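Local structure of phosphoheptose isomerase (Neisseria gonorrhoeae, 5I01) at residues I49-N54 with A59-F64; I121-N126 with A174-N179; K154-L159 with D163-V168. The protein catalyses the zinc-dependent isomerisation of sedoheptulose 7-phosphate to D-glycero-D-manno-heptose 7-phosphate, the first step of glycero-manno-heptose biosynthesis. The protein carries 1 engineered substitution. All blocks are in the same frame, centred on the assembly; numbering follows the deposited sequence.

The three contacts follow one parallel sheet of the SIS fold, in which strand 49-52 (contact 1) neighbours strand 117-122 (contact 2), and strand 164-168 (contact 3) forms an edge within the chain. Contact 1 comes first along the chain. Contact 2 then joins residues far apart in sequence, and contact 3 falls between its two halves. Contact 2 lies with its centre about 12 Å from the centres of both others, and the centres of contacts 1 and 3 are about 16 Å apart. C52 O meets I121 N between contacts 1 and 2, and G125 O meets I155 N between contacts 2 and 3. Contacts 1 and 2 supply ligands to two different zinc ions at subunit interfaces; contact 3 is structural packing.

Contact 1. Residues I49-N54 with A59-F64; sequences ILACGN and ADAQHF. With ZN (zinc ion), chain E.
A chi1 of 170° sets CG of F64 opposite its own backbone N and swings the ring from helix 56-69 toward strand 49-52. I49, with chi1 -54°, turns CG1 beside its own N and leaves CG2, anti to that N, to meet the ring. I49 CG2 comes to the ring edge, near its plane, 3.7 Å from F64 CE2, and the two side chains cross at about a right angle. Two residues along the strand, A51 CB lies 4.1 Å from F64 CD2. The same methyl touches A61 CB at 3.8 Å, where the two backbones come nearest; two alanines let the strand and helix axes approach to 7.2 Å. The two run nearly antiparallel (155°), as expected where a short loop turns a strand back into the following helix. M39 of helix 29-44, with I184 and C188 of helix 173-193, also packs on F64. H63, next to F64, points elsewhere, and its NE2 binds zinc at 2.2 Å; E67 and H185 of the same chain and Q177 of a second subunit complete the site. All the touching residues are buried and their cross-contact is apolar, so close fit and exclusion of water probably hold the metal-bearing helix against the sheet.

Contact 2. Residues I121-N126 with A174-N179; sequences ISTSGN and ARIQEN. With ZN (zinc ion), chain H.
The serine- and threonine-rich loop that follows strand 117-122, a feature of SIS-domain sugar phosphate isomerases and here the predicted substrate site S122-T123-S124, rests through T123 on helix 173-193. T123 CG2 meets I176 CG2 at 3.9 Å, and the two side chains meet at a slant. At the far end of the isoleucine, I176 CD1 lies 3.6 Å from T123 O. The T123 methyl also touches the aliphatic part of Q177, with CG2 4.0 Å from Q177 CG. From there Q177 runs on extended (chi2 160°) and places OE1 on a zinc ion at 2.0 Å. That zinc is otherwise held by H63, E67 and H185 of a second subunit, so the loop packs against a residue that spans the interface. On another side of the helix, R175 grips E178 side-on with two nitrogens, NE to OE1 and NH1 to OE2, which fixes the rotation of the carboxylate. E178 OE2 also bonds to ND1 of H185 of the second subunit, placing E178 in the second shell, where it probably helps to orient that zinc ligand. One turn on from R175, N179 ND2 and N179 N approach R175 O from opposite faces of its carbonyl plane, ND2 at 2.7 Å.

Contact 3. Residues K154-L159 with D163-V168; sequences KIAAML and DVLLNV
L159, just past the end of helix 153-158, can be followed outward over the start of strand 164-168. Its CB lies 3.8 Å from D163 OD2 and also faces D163 CB. A chi1 of -52° sets CG beside the backbone N, where the chain forks. One methyl, CD1, reaches the strand itself, 3.7 Å from L165 CB, and also brushes the backbone of V164. The other, CD2, stays over the aspartate, 4.1 Å from D163 OD2. L159 and L165 cross at about a right angle.

L165 answers from the strand. With chi1 177° its CG stands anti to its own N, and its branches rise to the helix, where L165 CD2 meets A156 CB at 3.6 Å. A156 and L159, three residues apart, thus share L165, one touching its tip and the other its base. The D163 carboxylate beneath L159 is well occupied: OD1 accepts from V144 N, while OD2 accepts from K160 N and H138 NE2. It thereby ties the turn at K160 to strand 143-149 (V144) and helix 128-139 (H138), beside an apolar neighbour.

The pairing closes the beta-alpha-beta unit of strand 143-149, helix 153-158 and strand 164-168. L165 also packs on A146 and T148 of the adjoining strand, and I155 joins the helix to helix 128-139. V164, whose side chain points away from helix 153-158, meets helix 29-44; L166 packs there too and on helix 173-193, so strand 164-168 lies sandwiched between helical layers.

Contact 1. Residues I49-N54 with A59-F64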
ATOM      1  N   ILE A  49     -10.838 -14.531   6.545  1.00 35.85           N
ATOM      2  CA  ILE A  49     -10.542 -13.628   7.651  1.00 34.78           C
ATOM      3  C   ILE A  49     -10.186 -12.242   7.111  1.00 33.09           C
ATOM      4  O   ILE A  49      -9.292 -12.110   6.290  1.00 31.10           O
ATOM      5  CB  ILE A  49      -9.376 -14.143   8.533  1.00 35.67           C
ATOM      6  CG1 ILE A  49      -9.658 -15.573   9.026  1.00 37.41           C
ATOM      7  CG2 ILE A  49      -9.152 -13.218   9.726  1.00 35.89           C
ATOM      8  CD1 ILE A  49      -8.886 -16.635   8.294  1.00 38.47           C
ATOM      9  N   LEU A  50     -10.895 -11.219   7.590  1.00 32.20           N
ATOM     10  CA  LEU A  50     -10.560  -9.822   7.333  1.00 30.73           C
ATOM     11  C   LEU A  50      -9.837  -9.259   8.553  1.00 29.52           C
ATOM     12  O   LEU A  50     -10.244  -9.533   9.680  1.00 28.29           O
ATOM     13  CB  LEU A  50     -11.827  -9.021   7.062  1.00 31.52           C
ATOM     14  CG  LEU A  50     -12.791  -9.620   6.039  1.00 32.49           C
ATOM     15  CD1 LEU A  50     -13.958  -8.661   5.822  1.00 33.62           C
ATOM     16  CD2 LEU A  50     -12.086  -9.917   4.722  1.00 33.09           C
ATOM     17  N   ALA A  51      -8.771  -8.486   8.329  1.00 27.68           N
ATOM     18  CA  ALA A  51      -8.018  -7.845   9.415  1.00 27.05           C
ATOM     19  C   ALA A  51      -8.001  -6.340   9.218  1.00 27.98           C
ATOM     20  O   ALA A  51      -7.921  -5.870   8.084  1.00 30.19           O
ATOM     21  CB  ALA A  51      -6.605  -8.382   9.472  1.00 26.38           C
ATOM     22  N   CYS A  52      -8.091  -5.590  10.314  1.00 28.15           N
ATOM     23  CA  CYS A  52      -7.940  -4.138  10.256  1.00 29.51           C
ATOM     24  C   CYS A  52      -7.375  -3.530  11.551  1.00 29.41           C
ATOM     25  O   CYS A  52      -7.435  -4.143  12.625  1.00 29.59           O
ATOM     26  CB  CYS A  52      -9.274  -3.483   9.914  1.00 29.93           C
ATOM     27  SG  CYS A  52     -10.459  -3.471  11.271  1.00 33.68           S
ATOM     28  N   GLY A  53      -6.854  -2.310  11.425  1.00 27.76           N
ATOM     29  CA  GLY A  53      -6.234  -1.595  12.532  1.00 28.04           C
ATOM     30  C   GLY A  53      -5.563  -0.324  12.045  1.00 27.72           C
ATOM     31  O   GLY A  53      -5.447  -0.134  10.831  1.00 27.45           O
ATOM     32  N   ASN A  54      -5.143   0.538  12.981  1.00 27.26           N
ATOM     33  CA  ASN A  54      -4.466   1.818  12.662  1.00 29.26           C
ATOM     34  C   ASN A  54      -2.996   1.858  13.083  1.00 28.65           C
ATOM     35  O   ASN A  54      -2.617   1.246  14.081  1.00 29.88           O
ATOM     36  CB  ASN A  54      -5.185   2.997  13.347  1.00 30.72           C
ATOM     37  CG  ASN A  54      -6.605   3.191  12.845  1.00 30.14           C
ATOM     38  OD1 ASN A  54      -6.830   3.383  11.651  1.00 30.76           O
ATOM     39  ND2 ASN A  54      -7.567   3.143  13.753  1.00 30.76           N
ATOM     40  N   ALA A  59       0.133  -2.134  10.094  1.00 27.96           N
ATOM     41  CA  ALA A  59       1.274  -3.005   9.822  1.00 29.11           C
ATOM     42  C   ALA A  59       1.030  -4.436  10.311  1.00 30.74           C
ATOM     43  O   ALA A  59       1.322  -5.384   9.597  1.00 31.62           O
ATOM     44  CB  ALA A  59       2.544  -2.440  10.454  1.00 28.67           C
ATOM     45  N   ASP A  60       0.484  -4.589  11.512  1.00 32.20           N
ATOM     46  CA  ASP A  60       0.165  -5.919  12.040  1.00 35.09           C
ATOM     47  C   ASP A  60      -0.904  -6.643  11.218  1.00 32.85           C
ATOM     48  O   ASP A  60      -0.789  -7.830  10.984  1.00 31.49           O
ATOM     49  CB  ASP A  60      -0.255  -5.836  13.514  1.00 39.66           C
ATOM     50  CG  ASP A  60       0.899  -5.413  14.434  1.00 44.98           C
ATOM     51  OD1 ASP A  60       2.042  -5.248  13.941  1.00 52.36           O
ATOM     52  OD2 ASP A  60       0.664  -5.239  15.653  1.00 50.75           O
ATOM     53  N   ALA A  61      -1.917  -5.921  10.760  1.00 31.51           N
ATOM     54  CA  ALA A  61      -2.967  -6.517   9.952  1.00 31.59           C
ATOM     55  C   ALA A  61      -2.407  -7.100   8.661  1.00 31.20           C
ATOM     56  O   ALA A  61      -2.737  -8.239   8.313  1.00 30.37           O
ATOM     57  CB  ALA A  61      -4.059  -5.500   9.642  1.00 32.13           C
ATOM     58  N   GLN A  62      -1.559  -6.342   7.960  1.00 30.59           N
ATOM     59  CA  GLN A  62      -1.010  -6.823   6.683  1.00 31.06           C
ATOM     60  C   GLN A  62       0.074  -7.891   6.873  1.00 30.16           C
ATOM     61  O   GLN A  62       0.261  -8.719   5.994  1.00 30.43           O
ATOM     62  CB  GLN A  62      -0.575  -5.667   5.753  1.00 31.46           C
ATOM     63  CG  GLN A  62       0.715  -4.930   6.079  1.00 32.74           C
ATOM     64  CD  GLN A  62       1.101  -3.949   4.975  1.00 34.17           C
ATOM     65  OE1 GLN A  62       0.304  -3.084   4.578  1.00 34.79           O
ATOM     66  NE2 GLN A  62       2.324  -4.080   4.468  1.00 33.62           N
ATOM     67  N   HIS A  63       0.773  -7.853   8.010  1.00 30.73           N
ATOM     68  CA  HIS A  63       1.707  -8.914   8.449  1.00 32.28           C
ATOM     69  C   HIS A  63       0.956 -10.248   8.647  1.00 30.14           C
ATOM     70  O   HIS A  63       1.353 -11.270   8.105  1.00 27.76           O
ATOM     71  CB  HIS A  63       2.387  -8.484   9.762  1.00 34.51           C
ATOM     72  CG  HIS A  63       3.522  -9.357  10.215  1.00 38.36           C
ATOM     73  ND1 HIS A  63       4.647  -8.828  10.810  1.00 41.04           N
ATOM     74  CD2 HIS A  63       3.700 -10.700  10.212  1.00 40.89           C
ATOM     75  CE1 HIS A  63       5.473  -9.803  11.141  1.00 42.45           C
ATOM     76  NE2 HIS A  63       4.924 -10.949  10.784  1.00 44.00           N
ATOM     77  N   PHE A  64      -0.124 -10.218   9.422  1.00 29.84           N
ATOM     78  CA  PHE A  64      -1.005 -11.384   9.591  1.00 31.04           C
ATOM     79  C   PHE A  64      -1.505 -11.967   8.265  1.00 30.19           C
ATOM     80  O   PHE A  64      -1.341 -13.141   8.010  1.00 28.54           O
ATOM     81  CB  PHE A  64      -2.197 -11.016  10.462  1.00 32.33           C
ATOM     82  CG  PHE A  64      -3.255 -12.064  10.493  1.00 35.58           C
ATOM     83  CD1 PHE A  64      -3.008 -13.291  11.094  1.00 37.18           C
ATOM     84  CD2 PHE A  64      -4.498 -11.836   9.905  1.00 38.09           C
ATOM     85  CE1 PHE A  64      -3.987 -14.276  11.122  1.00 39.02           C
ATOM     86  CE2 PHE A  64      -5.481 -12.813   9.928  1.00 38.37           C
ATOM     87  CZ  PHE A  64      -5.225 -14.035  10.539  1.00 40.07           C
TER
HETATM   88 ZN    ZN E 301       5.865 -12.890  11.011  1.00 58.72          ZN

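Contact 2. Residues I121-N126 with A174-N179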
ATOM      1  N   ILE A 121      -7.829  -4.789  15.285  1.00 29.53           N
ATOM      2  CA  ILE A 121      -6.659  -4.528  16.120  1.00 29.60           C
ATOM      3  C   ILE A 121      -6.681  -3.065  16.547  1.00 31.11           C
ATOM      4  O   ILE A 121      -6.841  -2.169  15.709  1.00 30.81           O
ATOM      5  CB  ILE A 121      -5.333  -4.866  15.405  1.00 29.80           C
ATOM      6  CG1 ILE A 121      -5.397  -6.271  14.790  1.00 29.27           C
ATOM      7  CG2 ILE A 121      -4.156  -4.801  16.387  1.00 29.64           C
ATOM      8  CD1 ILE A 121      -4.274  -6.591  13.832  1.00 28.57           C
ATOM      9  N   SER A 122      -6.522  -2.845  17.858  1.00 31.84           N
ATOM     10  CA  SER A 122      -6.651  -1.532  18.470  1.00 32.37           C
ATOM     11  C   SER A 122      -5.979  -1.505  19.850  1.00 34.43           C
ATOM     12  O   SER A 122      -6.456  -2.148  20.794  1.00 36.34           O
ATOM     13  CB  SER A 122      -8.133  -1.192  18.609  1.00 32.12           C
ATOM     14  OG  SER A 122      -8.327   0.034  19.288  1.00 31.72           O
ATOM     15  N   THR A 123      -4.904  -0.737  19.990  1.00 33.67           N
ATOM     16  CA  THR A 123      -4.141  -0.752  21.231  1.00 33.72           C
ATOM     17  C   THR A 123      -4.878  -0.187  22.440  1.00 33.14           C
ATOM     18  O   THR A 123      -4.554  -0.577  23.535  1.00 32.58           O
ATOM     19  CB  THR A 123      -2.792  -0.037  21.090  1.00 35.15           C
ATOM     20  OG1 THR A 123      -3.001   1.320  20.691  1.00 34.49           O
ATOM     21  CG2 THR A 123      -1.920  -0.758  20.060  1.00 35.51           C
ATOM     22  N   SER A 124      -5.853   0.706  22.244  1.00 34.08           N
ATOM     23  CA  SER A 124      -6.713   1.203  23.342  1.00 35.14           C
ATOM     24  C   SER A 124      -8.112   0.553  23.437  1.00 36.00           C
ATOM     25  O   SER A 124      -8.784   0.682  24.462  1.00 36.55           O
ATOM     26  CB  SER A 124      -6.886   2.719  23.230  1.00 35.95           C
ATOM     27  OG  SER A 124      -7.512   3.073  22.008  1.00 36.78           O
ATOM     28  N   GLY A 125      -8.557  -0.120  22.375  1.00 35.36           N
ATOM     29  CA  GLY A 125      -9.924  -0.622  22.294  1.00 33.94           C
ATOM     30  C   GLY A 125     -10.964   0.453  21.995  1.00 35.06           C
ATOM     31  O   GLY A 125     -12.159   0.179  22.068  1.00 37.32           O
ATOM     32  N   ASN A 126     -10.521   1.666  21.642  1.00 35.10           N
ATOM     33  CA  ASN A 126     -11.405   2.824  21.420  1.00 34.96           C
ATOM     34  C   ASN A 126     -11.321   3.412  20.000  1.00 35.09           C
ATOM     35  O   ASN A 126     -11.943   4.443  19.731  1.00 33.84           O
ATOM     36  CB  ASN A 126     -11.084   3.927  22.445  1.00 34.86           C
ATOM     37  CG  ASN A 126     -11.328   3.490  23.885  1.00 34.60           C
ATOM     38  OD1 ASN A 126     -12.351   2.881  24.210  1.00 36.11           O
ATOM     39  ND2 ASN A 126     -10.385   3.805  24.753  1.00 35.48           N
ATOM     40  N   ALA A 174       3.466   0.809  22.755  1.00 27.82           N
ATOM     41  CA  ALA A 174       4.593   0.050  22.235  1.00 27.15           C
ATOM     42  C   ALA A 174       4.625  -1.393  22.765  1.00 27.37           C
ATOM     43  O   ALA A 174       4.815  -2.326  21.999  1.00 28.18           O
ATOM     44  CB  ALA A 174       5.901   0.770  22.536  1.00 26.45           C
ATOM     45  N   ARG A 175       4.399  -1.580  24.060  1.00 27.77           N
ATOM     46  CA  ARG A 175       4.371  -2.935  24.639  1.00 28.38           C
ATOM     47  C   ARG A 175       3.164  -3.747  24.149  1.00 29.10           C
ATOM     48  O   ARG A 175       3.254  -4.960  23.980  1.00 29.57           O
ATOM     49  CB  ARG A 175       4.349  -2.865  26.165  1.00 28.26           C
ATOM     50  CG  ARG A 175       5.534  -2.129  26.777  1.00 28.01           C
ATOM     51  CD  ARG A 175       6.828  -2.885  26.600  1.00 28.50           C
ATOM     52  NE  ARG A 175       7.518  -2.575  25.358  1.00 29.01           N
ATOM     53  CZ  ARG A 175       8.243  -1.478  25.123  1.00 30.35           C
ATOM     54  NH1 ARG A 175       8.837  -1.327  23.941  1.00 30.78           N
ATOM     55  NH2 ARG A 175       8.390  -0.530  26.042  1.00 31.45           N
ATOM     56  N   ILE A 176       2.041  -3.074  23.918  1.00 30.10           N
ATOM     57  CA  ILE A 176       0.831  -3.734  23.431  1.00 30.16           C
ATOM     58  C   ILE A 176       1.028  -4.250  21.997  1.00 30.64           C
ATOM     59  O   ILE A 176       0.711  -5.404  21.724  1.00 31.89           O
ATOM     60  CB  ILE A 176      -0.400  -2.804  23.522  1.00 29.39           C
ATOM     61  CG1 ILE A 176      -0.702  -2.466  24.987  1.00 30.24           C
ATOM     62  CG2 ILE A 176      -1.624  -3.461  22.899  1.00 28.86           C
ATOM     63  CD1 ILE A 176      -1.386  -1.134  25.169  1.00 31.53           C
ATOM     64  N   GLN A 177       1.551  -3.409  21.103  1.00 30.76           N
ATOM     65  CA  GLN A 177       1.878  -3.832  19.727  1.00 32.58           C
ATOM     66  C   GLN A 177       2.789  -5.059  19.713  1.00 31.65           C
ATOM     67  O   GLN A 177       2.540  -5.998  18.974  1.00 31.10           O
ATOM     68  CB  GLN A 177       2.531  -2.694  18.921  1.00 33.38           C
ATOM     69  CG  GLN A 177       1.537  -1.680  18.370  1.00 36.33           C
ATOM     70  CD  GLN A 177       2.155  -0.323  17.986  1.00 39.31           C
ATOM     71  OE1 GLN A 177       3.381  -0.122  18.018  1.00 39.95           O
ATOM     72  NE2 GLN A 177       1.287   0.625  17.624  1.00 39.91           N
ATOM     73  N   GLU A 178       3.824  -5.049  20.549  1.00 32.51           N
ATOM     74  CA  GLU A 178       4.806  -6.139  20.608  1.00 32.96           C
ATOM     75  C   GLU A 178       4.199  -7.467  21.058  1.00 34.03           C
ATOM     76  O   GLU A 178       4.590  -8.519  20.553  1.00 35.72           O
ATOM     77  CB  GLU A 178       5.960  -5.764  21.525  1.00 32.82           C
ATOM     78  CG  GLU A 178       6.816  -4.636  20.971  1.00 33.92           C
ATOM     79  CD  GLU A 178       7.626  -3.908  22.034  1.00 35.22           C
ATOM     80  OE1 GLU A 178       7.749  -4.426  23.175  1.00 34.51           O
ATOM     81  OE2 GLU A 178       8.144  -2.799  21.724  1.00 35.01           O
ATOM     82  N   ASN A 179       3.266  -7.409  22.013  1.00 34.06           N
ATOM     83  CA  ASN A 179       2.478  -8.582  22.418  1.00 34.63           C
ATOM     84  C   ASN A 179       1.491  -9.012  21.308  1.00 32.61           C
ATOM     85  O   ASN A 179       1.264 -10.202  21.105  1.00 32.66           O
ATOM     86  CB  ASN A 179       1.722  -8.330  23.741  1.00 35.77           C
ATOM     87  CG  ASN A 179       2.623  -8.407  24.954  1.00 38.46           C
ATOM     88  OD1 ASN A 179       2.505  -9.313  25.782  1.00 42.49           O
ATOM     89  ND2 ASN A 179       3.542  -7.464  25.062  1.00 40.26           N
TER
HETATM   90 ZN    ZN H 301       4.755   1.161  17.320  1.00 49.15          ZN

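Contact 3. Residues K154-L159 with D163-V168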
ATOM      1  N   LYS A 154     -14.017   0.471  24.421  1.00 39.17           N
ATOM      2  CA  LYS A 154     -15.386   0.237  23.963  1.00 41.57           C
ATOM      3  C   LYS A 154     -15.528  -1.094  23.216  1.00 41.92           C
ATOM      4  O   LYS A 154     -16.585  -1.725  23.278  1.00 41.40           O
ATOM      5  CB  LYS A 154     -15.855   1.369  23.061  1.00 44.65           C
ATOM      6  CG  LYS A 154     -15.793   2.746  23.709  1.00 49.56           C
ATOM      7  CD  LYS A 154     -16.928   3.641  23.222  1.00 54.15           C
ATOM      8  CE  LYS A 154     -16.747   5.079  23.670  1.00 55.57           C
ATOM      9  NZ  LYS A 154     -15.556   5.703  23.034  1.00 56.23           N
ATOM     10  N   ILE A 155     -14.464  -1.515  22.523  1.00 42.00           N
ATOM     11  CA  ILE A 155     -14.457  -2.775  21.752  1.00 42.46           C
ATOM     12  C   ILE A 155     -14.698  -4.018  22.625  1.00 42.01           C
ATOM     13  O   ILE A 155     -15.534  -4.851  22.276  1.00 40.76           O
ATOM     14  CB  ILE A 155     -13.178  -2.916  20.879  1.00 41.53           C
ATOM     15  CG1 ILE A 155     -13.214  -1.884  19.744  1.00 41.69           C
ATOM     16  CG2 ILE A 155     -13.066  -4.323  20.290  1.00 41.59           C
ATOM     17  CD1 ILE A 155     -11.885  -1.639  19.056  1.00 41.99           C
ATOM     18  N   ALA A 156     -13.996  -4.125  23.754  1.00 43.15           N
ATOM     19  CA  ALA A 156     -14.198  -5.234  24.702  1.00 43.75           C
ATOM     20  C   ALA A 156     -15.631  -5.278  25.228  1.00 44.45           C
ATOM     21  O   ALA A 156     -16.233  -6.356  25.305  1.00 44.04           O
ATOM     22  CB  ALA A 156     -13.221  -5.144  25.864  1.00 42.91           C
ATOM     23  N   ALA A 157     -16.171  -4.104  25.567  1.00 44.41           N
ATOM     24  CA  ALA A 157     -17.579  -3.968  25.983  1.00 44.68           C
ATOM     25  C   ALA A 157     -18.580  -4.452  24.926  1.00 43.09           C
ATOM     26  O   ALA A 157     -19.635  -4.959  25.271  1.00 42.54           O
ATOM     27  CB  ALA A 157     -17.889  -2.520  26.369  1.00 44.41           C
ATOM     28  N   MET A 158     -18.214  -4.321  23.654  1.00 43.59           N
ATOM     29  CA  MET A 158     -19.110  -4.527  22.509  1.00 42.94           C
ATOM     30  C   MET A 158     -19.263  -5.981  22.033  1.00 40.30           C
ATOM     31  O   MET A 158     -20.153  -6.260  21.238  1.00 40.46           O
ATOM     32  CB  MET A 158     -18.583  -3.662  21.351  1.00 44.35           C
ATOM     33  CG  MET A 158     -19.569  -3.238  20.272  1.00 46.58           C
ATOM     34  SD  MET A 158     -18.797  -2.351  18.879  1.00 47.40           S
ATOM     35  CE  MET A 158     -17.340  -1.629  19.622  1.00 42.62           C
ATOM     36  N   LEU A 159     -18.435  -6.906  22.514  1.00 40.23           N
ATOM     37  CA  LEU A 159     -18.378  -8.273  21.943  1.00 42.23           C
ATOM     38  C   LEU A 159     -19.507  -9.239  22.373  1.00 44.64           C
ATOM     39  O   LEU A 159     -19.895  -9.283  23.538  1.00 44.62           O
ATOM     40  CB  LEU A 159     -17.033  -8.930  22.276  1.00 41.11           C
ATOM     41  CG  LEU A 159     -15.734  -8.182  21.939  1.00 40.83           C
ATOM     42  CD1 LEU A 159     -14.542  -9.089  22.197  1.00 40.28           C
ATOM     43  CD2 LEU A 159     -15.711  -7.663  20.507  1.00 39.71           C
ATOM     44  N   ASP A 163     -17.595 -14.176  20.138  1.00 40.37           N
ATOM     45  CA  ASP A 163     -16.354 -13.485  19.779  1.00 39.54           C
ATOM     46  C   ASP A 163     -15.259 -13.837  20.797  1.00 37.60           C
ATOM     47  O   ASP A 163     -15.539 -14.435  21.833  1.00 37.35           O
ATOM     48  CB  ASP A 163     -16.573 -11.960  19.761  1.00 39.95           C
ATOM     49  CG  ASP A 163     -17.671 -11.508  18.778  1.00 39.50           C
ATOM     50  OD1 ASP A 163     -17.886 -12.139  17.717  1.00 38.26           O
ATOM     51  OD2 ASP A 163     -18.303 -10.470  19.060  1.00 40.28           O
ATOM     52  N   VAL A 164     -14.020 -13.448  20.500  1.00 35.81           N
ATOM     53  CA  VAL A 164     -12.862 -13.735  21.362  1.00 34.81           C
ATOM     54  C   VAL A 164     -12.064 -12.453  21.600  1.00 33.73           C
ATOM     55  O   VAL A 164     -11.642 -11.800  20.653  1.00 33.59           O
ATOM     56  CB  VAL A 164     -11.939 -14.815  20.744  1.00 34.96           C
ATOM     57  CG1 VAL A 164     -10.725 -15.075  21.632  1.00 35.46           C
ATOM     58  CG2 VAL A 164     -12.707 -16.108  20.519  1.00 35.14           C
ATOM     59  N   LEU A 165     -11.865 -12.105  22.868  1.00 33.34           N
ATOM     60  CA  LEU A 165     -11.128 -10.905  23.244  1.00 33.59           C
ATOM     61  C   LEU A 165      -9.738 -11.324  23.631  1.00 33.36           C
ATOM     62  O   LEU A 165      -9.580 -12.157  24.516  1.00 35.69           O
ATOM     63  CB  LEU A 165     -11.788 -10.192  24.431  1.00 32.87           C
ATOM     64  CG  LEU A 165     -11.074  -8.949  24.987  1.00 32.61           C
ATOM     65  CD1 LEU A 165     -10.957  -7.854  23.940  1.00 32.61           C
ATOM     66  CD2 LEU A 165     -11.790  -8.435  26.222  1.00 31.85           C
ATOM     67  N   LEU A 166      -8.746 -10.738  22.965  1.00 33.38           N
ATOM     68  CA  LEU A 166      -7.344 -10.895  23.312  1.00 33.06           C
ATOM     69  C   LEU A 166      -6.847  -9.530  23.808  1.00 32.76           C
ATOM     70  O   LEU A 166      -6.334  -8.702  23.040  1.00 34.34           O
ATOM     71  CB  LEU A 166      -6.535 -11.414  22.106  1.00 33.26           C
ATOM     72  CG  LEU A 166      -6.980 -12.741  21.465  1.00 33.50           C
ATOM     73  CD1 LEU A 166      -6.159 -13.111  20.243  1.00 34.12           C
ATOM     74  CD2 LEU A 166      -6.891 -13.874  22.459  1.00 34.58           C
ATOM     75  N   ASN A 167      -7.028  -9.285  25.099  1.00 31.25           N
ATOM     76  CA  ASN A 167      -6.579  -8.039  25.690  1.00 30.77           C
ATOM     77  C   ASN A 167      -5.200  -8.204  26.319  1.00 30.66           C
ATOM     78  O   ASN A 167      -4.985  -9.106  27.126  1.00 29.37           O
ATOM     79  CB  ASN A 167      -7.570  -7.520  26.732  1.00 30.17           C
ATOM     80  CG  ASN A 167      -7.200  -6.146  27.223  1.00 29.79           C
ATOM     81  OD1 ASN A 167      -7.280  -5.162  26.480  1.00 30.16           O
ATOM     82  ND2 ASN A 167      -6.731  -6.074  28.450  1.00 29.95           N
ATOM     83  N   VAL A 168      -4.283  -7.320  25.932  1.00 30.24           N
ATOM     84  CA  VAL A 168      -2.979  -7.215  26.547  1.00 30.88           C
ATOM     85  C   VAL A 168      -3.113  -6.251  27.726  1.00 32.91           C
ATOM     86  O   VAL A 168      -3.351  -5.061  27.511  1.00 34.16           O
ATOM     87  CB  VAL A 168      -1.932  -6.689  25.540  1.00 30.52           C
ATOM     88  CG1 VAL A 168      -0.575  -6.517  26.210  1.00 30.97           C
ATOM     89  CG2 VAL A 168      -1.823  -7.637  24.352  1.00 30.46           C
TER